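Local coordinates for protein triosephosphate isomerase (Toxoplasma gondii, PDB 5UPR) that probably interconverts D-glyceraldehyde 3-phosphate and dihydroxyacetone phosphate as a homodimeric triosephosphate isomerase, in glycolysis and gluconeogenesis, at residues V29-S34 and D253-I258; V119-V124 and R162-E167. All blocks are in the same frame, centred on the assembly; numbering follows the deposited sequence.

Contact 1: residues V29-S34 and D253-I258; sequences VDMLNS and DFVSII
The first and last helices of the triosephosphate isomerase barrel meet here, where the ring of outer helices closes. Met-31 and Leu-32 of helix 22-34 meet Phe-254 and Val-255 of helix 253-260. The two segments run at 38° to each other, with axes 10.8 Å apart, so side chains rather than backbones make the contact. Leu-32 CD2 comes to the edge of the Phe-254 ring, in its plane, 3.9 Å from CE2. The ring swings over with CG opposite its own backbone N (chi1 -171°). Met-31, present as selenomethionine, extends across and then bends at chi3 (76°). It runs alongside Val-255, the two side chains pointing in opposing directions, with Met-31 CE 4.1 Å from Val-255 CG2. Met-31 CE also lies 4.3 Å from Phe-254 CD2. Beneath, Leu-32 touches Val-46, and Phe-254 touches Val-44, Val-46 and Val-245, which ties both helices to strands of the barrel wall. No hydrogen bond or salt bridge joins the segments. The pair is held by apolar packing alone, with Leu-32 and Phe-254 on the buried side and Met-31 and Val-255 nearer the solvent.

Contact 2: residues V119-V124 and R162-E167; sequences VVAKKV and RQAVPE
Ala-164 O, on the residue whose methyl meets Ala-121, accepts a hydrogen bond from Arg-125 NH1, and the next carbonyl, Val-165 O, accepts one from Trp-171 NE1. Two consecutive carbonyls at the end of helix 150-164 thus have side-chain donors.

Across the helices the meeting is close and apolar. Ala-121 CB and Ala-164 CB point toward the opposite segment and lie 3.8 Å apart. The Ala-164 methyl CB also lies 3.7 Å from Ala-121 O, so it packs against backbone as well as side chain. With no side-chain atoms beyond CB on either residue, Ala-121 CA and Ala-164 CA come within 5.8 Å. One turn further along helix 117-129, Val-124 continues the contact. Its CG1, opposite the backbone N (chi1 175°), reaches Val-165 CG2 at 4.3 Å, a looser touch than that of the alanines. Val-165 is the first residue to leave helical geometry after helix 150-164 (phi -126°), yet its side chain still points back at helix 117-129 and is buried. No hydrogen bond joins the two segments directly.

Val-165 and Pro-166 also touch Arg-125, while Val-124 packs inward on Leu-100 and Leu-136, in strands 97-100 and 133-138. On another side of the same helix, Val-119 and Lys-122 pack on Gly-110 of the second subunit, so helix 117-129 meets both its neighbour in the chain and the other half of the homodimer.

Helices 117-129 and 150-164 pack side by side outside the parallel strands, as outer helices do in a TIM barrel.

Overall arrangement
Both contacts join helices of the outer layer of one TIM barrel, on opposite sides of its centre. This chain is the triosephosphate isomerase barrel, one piece of a longer protein. The contact centres are 33 Å apart and they do not touch. Contact 1 unites the two ends of the barrel and so closes the helical ring. Contact 2 joins helices close in sequence, with strand 133-138 and the short helix 142-146 between them. Two of the four touching residues are buried in contact 1, three of four in contact 2. Neither has a polar bond between its segments. Large side chains span a wide helix separation in contact 1, whereas the alanine pair of contact 2 lets the backbones come close. The second subunit reaches only contact 2.

Contact 1: residues V29-S34 and D253-I258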
ATOM      1  N   VAL A  29     -17.158  -4.077 -12.116  1.00 31.28           N
ATOM      2  CA  VAL A  29     -18.231  -4.368 -11.180  1.00 32.16           C
ATOM      3  C   VAL A  29     -19.527  -4.703 -11.964  1.00 33.90           C
ATOM      4  O   VAL A  29     -20.219  -5.676 -11.636  1.00 33.82           O
ATOM      5  CB  VAL A  29     -18.479  -3.180 -10.217  1.00 33.39           C
ATOM      6  CG1 VAL A  29     -19.825  -3.328  -9.487  1.00 35.74           C
ATOM      7  CG2 VAL A  29     -17.359  -3.029  -9.199  1.00 31.53           C
ATOM      8  N   ASP A  30     -19.828  -3.908 -13.001  1.00 35.81           N
ATOM      9  CA  ASP A  30     -21.007  -4.175 -13.853  1.00 37.16           C
ATOM     10  C   ASP A  30     -20.905  -5.568 -14.528  1.00 38.08           C
ATOM     11  O   ASP A  30     -21.882  -6.294 -14.621  1.00 37.99           O
ATOM     12  CB  ASP A  30     -21.156  -3.125 -14.945  1.00 39.74           C
ATOM     13  CG  ASP A  30     -21.542  -1.707 -14.395  1.00 41.89           C
ATOM     14  OD1 ASP A  30     -21.851  -1.553 -13.188  1.00 44.24           O
ATOM     15  OD2 ASP A  30     -21.477  -0.722 -15.155  1.00 40.82           O
HETATM   16  N   MSE A  31     -19.720  -5.945 -14.990  1.00 38.10           N
HETATM   17  CA  MSE A  31     -19.521  -7.289 -15.559  1.00 39.49           C
HETATM   18  C   MSE A  31     -19.819  -8.344 -14.524  1.00 38.07           C
HETATM   19  O   MSE A  31     -20.464  -9.328 -14.840  1.00 35.62           O
HETATM   20  CB  MSE A  31     -18.072  -7.479 -16.003  1.00 40.93           C
HETATM   21  CG  MSE A  31     -17.775  -8.825 -16.648  1.00 45.06           C
HETATM   22 SE   MSE A  31     -15.831  -8.993 -16.665  0.82 50.34          SE
HETATM   23  CE  MSE A  31     -15.698  -9.424 -14.780  1.00 48.55           C
ATOM     24  N   LEU A  32     -19.359  -8.159 -13.287  1.00 37.33           N
ATOM     25  CA  LEU A  32     -19.553  -9.189 -12.252  1.00 37.29           C
ATOM     26  C   LEU A  32     -21.042  -9.275 -11.851  1.00 39.73           C
ATOM     27  O   LEU A  32     -21.573 -10.389 -11.671  1.00 40.80           O
ATOM     28  CB  LEU A  32     -18.679  -8.902 -11.041  1.00 34.67           C
ATOM     29  CG  LEU A  32     -17.151  -9.053 -11.267  1.00 33.89           C
ATOM     30  CD1 LEU A  32     -16.408  -8.331 -10.169  1.00 32.45           C
ATOM     31  CD2 LEU A  32     -16.700 -10.533 -11.369  1.00 35.37           C
ATOM     32  N   ASN A  33     -21.704  -8.098 -11.757  1.00 38.97           N
ATOM     33  CA  ASN A  33     -23.128  -8.035 -11.412  1.00 39.39           C
ATOM     34  C   ASN A  33     -24.054  -8.635 -12.492  1.00 43.31           C
ATOM     35  O   ASN A  33     -25.071  -9.205 -12.152  1.00 43.89           O
ATOM     36  CB  ASN A  33     -23.584  -6.587 -11.138  1.00 39.22           C
ATOM     37  CG  ASN A  33     -23.089  -6.047  -9.800  1.00 37.40           C
ATOM     38  OD1 ASN A  33     -22.762  -6.798  -8.889  1.00 35.11           O
ATOM     39  ND2 ASN A  33     -23.074  -4.752  -9.673  1.00 36.40           N
ATOM     40  N   SER A  34     -23.721  -8.488 -13.765  1.00 43.58           N
ATOM     41  CA  SER A  34     -24.564  -8.994 -14.849  1.00 44.03           C
ATOM     42  C   SER A  34     -24.103 -10.363 -15.376  1.00 44.14           C
ATOM     43  O   SER A  34     -24.698 -10.854 -16.298  1.00 43.72           O
ATOM     44  CB  SER A  34     -24.535  -8.056 -16.054  1.00 44.68           C
ATOM     45  OG  SER A  34     -24.527  -6.689 -15.804  1.00 47.47           O
ATOM     46  N   ASP A 253     -12.866 -12.539 -19.798  1.00 32.25           N
ATOM     47  CA  ASP A 253     -12.276 -13.868 -19.667  1.00 30.94           C
ATOM     48  C   ASP A 253     -12.367 -14.362 -18.229  1.00 30.76           C
ATOM     49  O   ASP A 253     -12.430 -15.560 -17.987  1.00 30.82           O
ATOM     50  CB  ASP A 253     -10.831 -13.875 -20.199  1.00 31.34           C
ATOM     51  CG  ASP A 253     -10.283 -15.321 -20.420  1.00 31.82           C
ATOM     52  OD1 ASP A 253     -11.014 -16.130 -21.013  1.00 34.72           O
ATOM     53  OD2 ASP A 253      -9.148 -15.655 -20.083  1.00 30.50           O
ATOM     54  N   PHE A 254     -12.397 -13.444 -17.258  1.00 29.37           N
ATOM     55  CA  PHE A 254     -12.515 -13.798 -15.850  1.00 29.55           C
ATOM     56  C   PHE A 254     -13.750 -14.620 -15.600  1.00 30.80           C
ATOM     57  O   PHE A 254     -13.688 -15.579 -14.837  1.00 29.09           O
ATOM     58  CB  PHE A 254     -12.544 -12.533 -14.973  1.00 27.80           C
ATOM     59  CG  PHE A 254     -12.452 -12.799 -13.501  1.00 27.66           C
ATOM     60  CD1 PHE A 254     -11.317 -13.408 -12.951  1.00 25.95           C
ATOM     61  CD2 PHE A 254     -13.442 -12.338 -12.648  1.00 27.32           C
ATOM     62  CE1 PHE A 254     -11.196 -13.581 -11.598  1.00 25.77           C
ATOM     63  CE2 PHE A 254     -13.350 -12.530 -11.307  1.00 27.52           C
ATOM     64  CZ  PHE A 254     -12.223 -13.147 -10.753  1.00 25.99           C
ATOM     65  N   VAL A 255     -14.860 -14.256 -16.238  1.00 31.56           N
ATOM     66  CA  VAL A 255     -16.114 -15.002 -16.037  1.00 32.08           C
ATOM     67  C   VAL A 255     -15.998 -16.443 -16.611  1.00 31.51           C
ATOM     68  O   VAL A 255     -16.537 -17.383 -16.013  1.00 30.83           O
ATOM     69  CB  VAL A 255     -17.310 -14.234 -16.634  1.00 34.03           C
ATOM     70  CG1 VAL A 255     -18.610 -15.037 -16.536  1.00 36.01           C
ATOM     71  CG2 VAL A 255     -17.497 -12.904 -15.932  1.00 34.50           C
ATOM     72  N   SER A 256     -15.319 -16.619 -17.735  1.00 30.91           N
ATOM     73  CA  SER A 256     -15.038 -17.980 -18.236  1.00 31.88           C
ATOM     74  C   SER A 256     -14.207 -18.805 -17.261  1.00 29.56           C
ATOM     75  O   SER A 256     -14.405 -20.001 -17.178  1.00 28.94           O
ATOM     76  CB  SER A 256     -14.301 -17.994 -19.563  1.00 32.32           C
ATOM     77  OG  SER A 256     -14.839 -17.044 -20.451  1.00 35.41           O
ATOM     78  N   ILE A 257     -13.265 -18.175 -16.544  1.00 27.96           N
ATOM     79  CA  ILE A 257     -12.414 -18.917 -15.615  1.00 26.37           C
ATOM     80  C   ILE A 257     -13.237 -19.364 -14.423  1.00 27.10           C
ATOM     81  O   ILE A 257     -13.106 -20.502 -14.006  1.00 27.67           O
ATOM     82  CB  ILE A 257     -11.165 -18.132 -15.201  1.00 25.36           C
ATOM     83  CG1 ILE A 257     -10.252 -17.898 -16.398  1.00 25.07           C
ATOM     84  CG2 ILE A 257     -10.379 -18.865 -14.102  1.00 23.91           C
ATOM     85  CD1 ILE A 257      -9.234 -16.758 -16.243  1.00 24.42           C
ATOM     86  N   ILE A 258     -14.113 -18.492 -13.912  1.00 27.71           N
ATOM     87  CA  ILE A 258     -15.024 -18.842 -12.825  1.00 28.99           C
ATOM     88  C   ILE A 258     -15.859 -20.049 -13.215  1.00 31.73           C
ATOM     89  O   ILE A 258     -15.969 -21.019 -12.458  1.00 33.93           O
ATOM     90  CB  ILE A 258     -15.978 -17.660 -12.435  1.00 28.91           C
ATOM     91  CG1 ILE A 258     -15.202 -16.508 -11.800  1.00 28.10           C
ATOM     92  CG2 ILE A 258     -17.122 -18.131 -11.528  1.00 29.01           C
ATOM     93  CD1 ILE A 258     -15.964 -15.180 -11.795  1.00 28.66           C
TER

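Contact 2: residues V119-V124 and R162-E167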
ATOM      1  N   VAL A 119       8.998 -11.985   6.664  1.00 21.14           N
ATOM      2  CA  VAL A 119       8.101 -10.817   6.586  1.00 20.84           C
ATOM      3  C   VAL A 119       6.709 -11.199   6.113  1.00 19.19           C
ATOM      4  O   VAL A 119       5.681 -10.754   6.719  1.00 19.26           O
ATOM      5  CB  VAL A 119       8.732  -9.695   5.739  1.00 21.06           C
ATOM      6  CG1 VAL A 119       7.700  -8.633   5.362  1.00 20.18           C
ATOM      7  CG2 VAL A 119       9.934  -9.100   6.473  1.00 22.18           C
ATOM      8  N   VAL A 120       6.649 -12.071   5.096  1.00 18.01           N
ATOM      9  CA  VAL A 120       5.337 -12.560   4.639  1.00 18.16           C
ATOM     10  C   VAL A 120       4.622 -13.257   5.796  1.00 18.47           C
ATOM     11  O   VAL A 120       3.412 -13.053   6.026  1.00 17.54           O
ATOM     12  CB  VAL A 120       5.470 -13.486   3.395  1.00 18.39           C
ATOM     13  CG1 VAL A 120       4.124 -14.156   3.093  1.00 19.36           C
ATOM     14  CG2 VAL A 120       6.042 -12.742   2.187  1.00 18.98           C
ATOM     15  N   ALA A 121       5.368 -14.113   6.510  1.00 19.10           N
ATOM     16  CA  ALA A 121       4.777 -14.851   7.618  1.00 20.34           C
ATOM     17  C   ALA A 121       4.221 -13.909   8.697  1.00 21.67           C
ATOM     18  O   ALA A 121       3.120 -14.152   9.262  1.00 22.65           O
ATOM     19  CB  ALA A 121       5.819 -15.772   8.198  1.00 20.91           C
ATOM     20  N   LYS A 122       4.998 -12.860   9.028  1.00 22.01           N
ATOM     21  CA  LYS A 122       4.529 -11.875   9.994  1.00 24.09           C
ATOM     22  C   LYS A 122       3.249 -11.184   9.522  1.00 23.31           C
ATOM     23  O   LYS A 122       2.324 -10.973  10.324  1.00 21.49           O
ATOM     24  CB  LYS A 122       5.605 -10.837  10.255  1.00 28.17           C
ATOM     25  CG  LYS A 122       5.288  -9.780  11.282  1.00 32.72           C
ATOM     26  CD  LYS A 122       6.519  -8.934  11.604  1.00 35.25           C
ATOM     27  CE  LYS A 122       6.154  -7.919  12.677  1.00 38.04           C
ATOM     28  NZ  LYS A 122       6.233  -8.421  14.067  1.00 39.69           N
ATOM     29  N   LYS A 123       3.172 -10.851   8.216  1.00 21.28           N
ATOM     30  CA  LYS A 123       1.932 -10.274   7.691  1.00 20.71           C
ATOM     31  C   LYS A 123       0.761 -11.264   7.846  1.00 20.73           C
ATOM     32  O   LYS A 123      -0.353 -10.841   8.198  1.00 20.99           O
ATOM     33  CB  LYS A 123       2.074  -9.857   6.249  1.00 19.80           C
ATOM     34  CG  LYS A 123       3.007  -8.714   5.978  1.00 20.35           C
ATOM     35  CD  LYS A 123       3.171  -8.326   4.507  1.00 19.55           C
ATOM     36  CE  LYS A 123       3.900  -7.037   4.428  1.00 20.93           C
ATOM     37  NZ  LYS A 123       3.622  -6.253   3.231  1.00 21.82           N
ATOM     38  N   VAL A 124       1.008 -12.538   7.555  1.00 21.08           N
ATOM     39  CA  VAL A 124      -0.061 -13.558   7.611  1.00 22.23           C
ATOM     40  C   VAL A 124      -0.614 -13.653   9.050  1.00 22.71           C
ATOM     41  O   VAL A 124      -1.840 -13.605   9.269  1.00 21.40           O
ATOM     42  CB  VAL A 124       0.374 -14.942   7.097  1.00 22.43           C
ATOM     43  CG1 VAL A 124      -0.747 -15.968   7.297  1.00 23.31           C
ATOM     44  CG2 VAL A 124       0.758 -14.909   5.615  1.00 21.36           C
ATOM     45  N   ARG A 162       4.248 -21.316   8.997  1.00 26.42           N
ATOM     46  CA  ARG A 162       3.932 -22.181  10.155  1.00 28.67           C
ATOM     47  C   ARG A 162       4.630 -21.724  11.441  1.00 28.90           C
ATOM     48  O   ARG A 162       4.026 -21.794  12.517  1.00 28.09           O
ATOM     49  CB  ARG A 162       4.271 -23.642   9.882  1.00 30.42           C
ATOM     50  CG  ARG A 162       3.711 -24.636  10.913  1.00 33.79           C
ATOM     51  CD  ARG A 162       4.467 -25.906  11.067  1.00 36.48           C
ATOM     52  NE  ARG A 162       5.848 -25.622  11.388  1.00 36.58           N
ATOM     53  CZ  ARG A 162       6.274 -25.268  12.603  1.00 38.82           C
ATOM     54  NH1 ARG A 162       5.436 -25.097  13.642  1.00 37.85           N
ATOM     55  NH2 ARG A 162       7.558 -24.996  12.779  1.00 38.60           N
ATOM     56  N   GLN A 163       5.885 -21.258  11.350  1.00 29.60           N
ATOM     57  CA  GLN A 163       6.607 -20.775  12.561  1.00 31.68           C
ATOM     58  C   GLN A 163       5.904 -19.593  13.175  1.00 29.67           C
ATOM     59  O   GLN A 163       5.827 -19.485  14.367  1.00 30.46           O
ATOM     60  CB  GLN A 163       8.059 -20.439  12.241  1.00 35.21           C
ATOM     61  CG  GLN A 163       8.861 -21.690  12.000  1.00 40.37           C
ATOM     62  CD  GLN A 163      10.229 -21.465  11.413  1.00 45.72           C
ATOM     63  OE1 GLN A 163      10.539 -20.419  10.791  1.00 51.35           O
ATOM     64  NE2 GLN A 163      11.025 -22.518  11.470  1.00 47.69           N
ATOM     65  N   ALA A 164       5.379 -18.703  12.335  1.00 28.10           N
ATOM     66  CA  ALA A 164       4.610 -17.549  12.783  1.00 27.50           C
ATOM     67  C   ALA A 164       3.150 -17.875  13.140  1.00 27.11           C
ATOM     68  O   ALA A 164       2.540 -17.147  13.915  1.00 26.78           O
ATOM     69  CB  ALA A 164       4.624 -16.494  11.719  1.00 26.13           C
ATOM     70  N   VAL A 165       2.582 -18.903  12.529  1.00 27.04           N
ATOM     71  CA  VAL A 165       1.231 -19.353  12.807  1.00 28.10           C
ATOM     72  C   VAL A 165       1.291 -20.869  13.167  1.00 28.49           C
ATOM     73  O   VAL A 165       0.897 -21.732  12.352  1.00 27.39           O
ATOM     74  CB  VAL A 165       0.333 -19.149  11.583  1.00 28.92           C
ATOM     75  CG1 VAL A 165      -1.118 -19.262  12.020  1.00 28.98           C
ATOM     76  CG2 VAL A 165       0.572 -17.797  10.947  1.00 27.72           C
ATOM     77  N   PRO A 166       1.797 -21.199  14.368  1.00 29.40           N
ATOM     78  CA  PRO A 166       1.887 -22.597  14.732  1.00 31.63           C
ATOM     79  C   PRO A 166       0.530 -23.243  15.127  1.00 33.50           C
ATOM     80  O   PRO A 166       0.454 -24.447  15.223  1.00 35.18           O
ATOM     81  CB  PRO A 166       2.848 -22.593  15.928  1.00 32.45           C
ATOM     82  CG  PRO A 166       2.683 -21.206  16.556  1.00 32.15           C
ATOM     83  CD  PRO A 166       2.449 -20.322  15.349  1.00 30.19           C
ATOM     84  N   GLU A 167      -0.498 -22.469  15.394  1.00 35.27           N
ATOM     85  CA  GLU A 167      -1.800 -23.046  15.756  1.00 37.90           C
ATOM     86  C   GLU A 167      -2.554 -23.482  14.520  1.00 35.15           C
ATOM     87  O   GLU A 167      -2.846 -22.647  13.647  1.00 33.81           O
ATOM     88  CB  GLU A 167      -2.672 -22.042  16.516  1.00 43.13           C
ATOM     89  CG  GLU A 167      -3.377 -22.646  17.704  1.00 49.71           C
ATOM     90  CD  GLU A 167      -4.746 -22.045  17.969  1.00 55.72           C
ATOM     91  OE1 GLU A 167      -5.170 -21.061  17.285  1.00 58.75           O
ATOM     92  OE2 GLU A 167      -5.381 -22.632  18.871  1.00 59.21           O
TER